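DNA polymerase III subunit beta (PDB 4S3I) forms a sliding clamp that tethers DNA polymerases and other proteins to DNA and makes replication processive. Local coordinates at residues V7-N10 with D11-A15; I228-E231 with M232-F235. All coordinates share one frame; numbering follows the deposited sequence.

Contact 1 (V7-N10 with D11-A15); sequences VSKN and DLENA
Lys-9 and Glu-13, one helical turn apart, join in a salt bridge at the start of helix 9-19, where strand 4-7 hands over to the helix and Ser-8 takes the N-cap position. NZ of Lys-9 stands 2.6 Å from OE2 of Glu-13 and meets that oxygen almost in line with its C-O bond. The two chains run alongside each other in the same direction. Glu-13 stays extended, while Lys-9 leaves the backbone with CG anti to N (chi1 -172°) and then bends about the CB-CG and CG-CD bonds, which brings its ammonium round to the carboxylate. The other oxygen, OE1, has its own charged partner in Arg-17, so the carboxylate is gripped from both oxygens; Asp-86 makes a long, weak ion pair with Lys-9.

The main-chain bonds are those of a regular alpha helix. Leu-12 N gives its hydrogen to Ser-8 O at 2.9 Å, Glu-13 N to Lys-9 O at 2.8 Å, and Asn-14 N to Asn-10 O at 3.0 Å.

Apolar contact comes from the inward side. CG2 of Val-7, the last residue of the strand, touches CD2 of Leu-12 at 3.8 Å. Ile-59 of strand 53-60 packs on both residues, and Phe-77 and Ile-81 of helix 74-82 cover Leu-12.

At the cap itself a water does the linking. A capping box would have the carboxylate three residues on accept directly from the cap residue's N-H; here water 1 lies between them, accepting from Ser-8 N at 2.9 Å and donating to OD2 of Asp-11 at 3.0 Å, while that same OD2 rests against Ser-8 CB at 3.3 Å.

Contact 2 (I228-E231 with M232-F235); sequences IENE and MHTF
Asn-230 reaches across the turn with its side-chain oxygen and takes the N-H of His-233: OD1 lies 2.8 Å from His-233 N, and the donor sits almost on the line of the side-chain C=O (177°). The same OD1 receives a weak bond from Met-232 N at 3.2 Å, so two successive backbone amides converge on one oxygen. A chi1 of 62° makes this possible by placing CG between Asn-230's own N and carbonyl carbon, folded back over the turn. In the other direction Asn-230 N donates to His-233 O at 3.0 Å.

Moving along the strands, Glu-229 and Thr-234 form a non-hydrogen-bonded pair whose side chains lie side by side, CG of the glutamate 4.0 Å from CG2 of the threonine. Water 3 bridges Asn-230 O and Thr-234 OG1. Ile-228 and Phe-235 follow as a hydrogen-bonded pair, with Phe-235 N to Ile-228 O at 2.8 Å and Ile-228 N to Phe-235 O at 2.7 Å.

Farther out, Ile-209 of helix 203-212 packs on both Ile-228 and Phe-235. CG of Met-232 lies over one face of the His-233 ring, displaced toward its rim; Ser-57 bonds its ND1, and Tyr-18 meets it edge-to-face. Glu-231 and Met-232 make the reversal of a tight antiparallel beta hairpin. OD1 of Asn-230 takes the His-233 N-H that the backbone carbonyl would accept in a plain beta turn, and its weak bond to Met-232 N adds an Asx turn.

From the N terminus, contact 1 comes first: its halves are consecutive, so it closes no long loop and simply starts helix 9-19 after strand 4-7. More than two hundred residues later contact 2 closes the short hairpin of strands 225-229 and 233-238. The two are in series, neither nesting nor crossing, and their centres are about 17 Å apart. They belong to the N-terminal and central domains, yet they meet: Ala-15 CB packs on Met-232 CE at 4.2 Å. Strand 53-60 ties them further, since it pairs with strand 233-238 in a sheet continuous across the two domains and also carries Ile-59, which packs against contact 1.

Contact 1 (V7-N10 with D11-A15)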
loop_
_atom_site.group_PDB
_atom_site.type_symbol
_atom_site.label_atom_id
_atom_site.label_comp_id
_atom_site.label_asym_id
_atom_site.label_seq_id
_atom_site.Cartn_x
_atom_site.Cartn_y
_atom_site.Cartn_z
ATOM N N VAL A 7 -23.887 -21.689 5.829
ATOM C CA VAL A 7 -23.820 -20.293 6.232
ATOM C C VAL A 7 -23.753 -19.375 5.025
ATOM O O VAL A 7 -23.505 -19.817 3.897
ATOM C CB VAL A 7 -22.599 -20.006 7.141
ATOM C CG1 VAL A 7 -22.665 -20.842 8.418
ATOM C CG2 VAL A 7 -21.306 -20.290 6.389
ATOM N N SER A 8 -23.970 -18.091 5.276
ATOM C CA SER A 8 -23.836 -17.080 4.250
ATOM C C SER A 8 -22.353 -16.803 4.002
ATOM O O SER A 8 -21.586 -16.598 4.945
ATOM C CB SER A 8 -24.544 -15.798 4.687
ATOM O OG SER A 8 -24.335 -14.752 3.758
ATOM N N LYS A 9 -21.958 -16.792 2.734
ATOM C CA LYS A 9 -20.573 -16.533 2.350
ATOM C C LYS A 9 -20.070 -15.207 2.917
ATOM O O LYS A 9 -18.987 -15.132 3.501
ATOM C CB LYS A 9 -20.456 -16.552 0.815
ATOM C CG LYS A 9 -19.034 -16.489 0.256
ATOM C CD LYS A 9 -18.527 -15.058 0.133
ATOM C CE LYS A 9 -17.640 -14.882 -1.087
ATOM N NZ LYS A 9 -17.067 -13.506 -1.130
ATOM N N ASN A 10 -20.853 -14.149 2.742
ATOM C CA ASN A 10 -20.414 -12.836 3.197
ATOM C C ASN A 10 -20.338 -12.702 4.717
ATOM O O ASN A 10 -19.431 -12.043 5.236
ATOM C CB ASN A 10 -21.273 -11.729 2.580
ATOM C CG ASN A 10 -21.154 -11.683 1.070
ATOM O OD1 ASN A 10 -20.070 -11.449 0.527
ATOM N ND2 ASN A 10 -22.269 -11.911 0.380
ATOM N N ASP A 11 -21.282 -13.317 5.425
ATOM C CA ASP A 11 -21.237 -13.341 6.884
ATOM C C ASP A 11 -19.970 -14.057 7.341
ATOM O O ASP A 11 -19.237 -13.584 8.213
ATOM C CB ASP A 11 -22.435 -14.104 7.448
ATOM C CG ASP A 11 -23.757 -13.379 7.251
ATOM O OD1 ASP A 11 -23.741 -12.168 6.952
ATOM O OD2 ASP A 11 -24.810 -14.038 7.425
ATOM N N LEU A 12 -19.720 -15.206 6.736
ATOM C CA LEU A 12 -18.563 -16.018 7.108
ATOM C C LEU A 12 -17.270 -15.251 6.809
ATOM O O LEU A 12 -16.398 -15.120 7.676
ATOM C CB LEU A 12 -18.599 -17.356 6.369
ATOM C CG LEU A 12 -17.421 -18.306 6.575
ATOM C CD1 LEU A 12 -17.288 -18.694 8.050
ATOM C CD2 LEU A 12 -17.595 -19.551 5.712
ATOM N N GLU A 13 -17.162 -14.719 5.595
ATOM C CA GLU A 13 -15.951 -14.004 5.186
ATOM C C GLU A 13 -15.655 -12.837 6.128
ATOM O O GLU A 13 -14.527 -12.682 6.604
ATOM C CB GLU A 13 -16.063 -13.511 3.739
ATOM C CG GLU A 13 -14.857 -12.680 3.265
ATOM C CD GLU A 13 -14.874 -12.386 1.763
ATOM O OE1 GLU A 13 -13.907 -11.775 1.263
ATOM O OE2 GLU A 13 -15.849 -12.763 1.079
ATOM N N ASN A 14 -16.673 -12.029 6.409
ATOM C CA ASN A 14 -16.530 -10.939 7.367
ATOM C C ASN A 14 -16.045 -11.411 8.738
ATOM O O ASN A 14 -15.123 -10.828 9.314
ATOM C CB ASN A 14 -17.844 -10.164 7.510
ATOM C CG ASN A 14 -18.100 -9.247 6.342
ATOM O OD1 ASN A 14 -17.162 -8.702 5.756
ATOM N ND2 ASN A 14 -19.372 -9.072 5.985
ATOM N N ALA A 15 -16.660 -12.465 9.260
ATOM C CA ALA A 15 -16.229 -12.993 10.546
ATOM C C ALA A 15 -14.757 -13.426 10.495
ATOM O O ALA A 15 -13.980 -13.134 11.406
ATOM C CB ALA A 15 -17.125 -14.147 11.002
HETATM O O HOH W 1 -24.810 -17.023 7.789
HETATM O O HOH W 2 -14.238 -12.064 -1.611
#

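Contact 2 (I228-E231 with M232-F235)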
loop_
_atom_site.group_PDB
_atom_site.type_symbol
_atom_site.label_atom_id
_atom_site.label_comp_id
_atom_site.label_asym_id
_atom_site.label_seq_id
_atom_site.Cartn_x
_atom_site.Cartn_y
_atom_site.Cartn_z
ATOM N N ILE A 228 -14.502 -6.698 26.263
ATOM C CA ILE A 228 -15.394 -5.779 25.571
ATOM C C ILE A 228 -16.397 -6.571 24.748
ATOM O O ILE A 228 -16.011 -7.471 23.993
ATOM C CB ILE A 228 -14.601 -4.822 24.671
ATOM C CG1 ILE A 228 -13.673 -3.959 25.526
ATOM C CG2 ILE A 228 -15.527 -3.947 23.854
ATOM C CD1 ILE A 228 -12.772 -3.033 24.718
ATOM N N GLU A 229 -17.684 -6.257 24.898
ATOM C CA GLU A 229 -18.729 -7.029 24.227
ATOM C C GLU A 229 -19.784 -6.167 23.532
ATOM O O GLU A 229 -20.240 -5.158 24.082
ATOM C CB GLU A 229 -19.432 -7.974 25.221
ATOM C CG GLU A 229 -18.543 -8.584 26.283
ATOM C CD GLU A 229 -19.324 -9.304 27.382
ATOM O OE1 GLU A 229 -19.122 -8.967 28.577
ATOM O OE2 GLU A 229 -20.130 -10.205 27.049
ATOM N N ASN A 230 -20.158 -6.567 22.317
ATOM C CA ASN A 230 -21.420 -6.119 21.714
ATOM C C ASN A 230 -22.196 -7.348 21.257
ATOM O O ASN A 230 -21.896 -8.457 21.717
ATOM C CB ASN A 230 -21.210 -5.100 20.584
ATOM C CG ASN A 230 -20.411 -5.654 19.417
ATOM O OD1 ASN A 230 -20.129 -6.862 19.325
ATOM N ND2 ASN A 230 -20.033 -4.763 18.510
ATOM N N GLU A 231 -23.174 -7.186 20.368
ATOM C CA GLU A 231 -24.019 -8.336 20.044
ATOM C C GLU A 231 -23.247 -9.421 19.288
ATOM O O GLU A 231 -23.456 -10.613 19.529
ATOM C CB GLU A 231 -25.301 -7.927 19.308
ATOM C CG GLU A 231 -26.474 -8.895 19.543
ATOM C CD GLU A 231 -27.818 -8.184 19.692
ATOM O OE1 GLU A 231 -28.784 -8.579 18.996
ATOM O OE2 GLU A 231 -27.909 -7.239 20.510
ATOM N N MET A 232 -22.330 -9.008 18.413
ATOM C CA MET A 232 -21.564 -9.962 17.603
ATOM C C MET A 232 -20.244 -10.455 18.237
ATOM O O MET A 232 -19.853 -11.614 18.050
ATOM C CB MET A 232 -21.286 -9.389 16.202
ATOM C CG MET A 232 -20.432 -10.305 15.325
ATOM S SD MET A 232 -20.198 -9.719 13.626
ATOM C CE MET A 232 -19.065 -10.983 13.012
ATOM N N HIS A 233 -19.563 -9.585 18.979
ATOM C CA HIS A 233 -18.210 -9.889 19.438
ATOM C C HIS A 233 -18.022 -9.905 20.948
ATOM O O HIS A 233 -18.628 -9.107 21.673
ATOM C CB HIS A 233 -17.225 -8.872 18.864
ATOM C CG HIS A 233 -17.224 -8.796 17.372
ATOM N ND1 HIS A 233 -16.878 -9.866 16.571
ATOM C CD2 HIS A 233 -17.498 -7.770 16.533
ATOM C CE1 HIS A 233 -16.950 -9.501 15.305
ATOM N NE2 HIS A 233 -17.322 -8.233 15.251
ATOM N N THR A 234 -17.164 -10.814 21.413
ATOM C CA THR A 234 -16.604 -10.734 22.756
ATOM C C THR A 234 -15.090 -10.708 22.592
ATOM O O THR A 234 -14.493 -11.680 22.128
ATOM C CB THR A 234 -17.002 -11.924 23.641
ATOM O OG1 THR A 234 -18.432 -12.037 23.695
ATOM C CG2 THR A 234 -16.438 -11.755 25.064
ATOM N N PHE A 235 -14.480 -9.585 22.954
ATOM C CA PHE A 235 -13.045 -9.400 22.866
ATOM C C PHE A 235 -12.497 -9.367 24.273
ATOM O O PHE A 235 -13.148 -8.829 25.186
ATOM C CB PHE A 235 -12.762 -8.063 22.181
ATOM C CG PHE A 235 -11.333 -7.595 22.300
ATOM C CD1 PHE A 235 -10.425 -7.868 21.291
ATOM C CD2 PHE A 235 -10.907 -6.852 23.406
ATOM C CE1 PHE A 235 -9.104 -7.423 21.379
ATOM C CE2 PHE A 235 -9.591 -6.408 23.508
ATOM C CZ PHE A 235 -8.684 -6.696 22.486
HETATM O O HOH W 3 -21.017 -10.988 22.589
#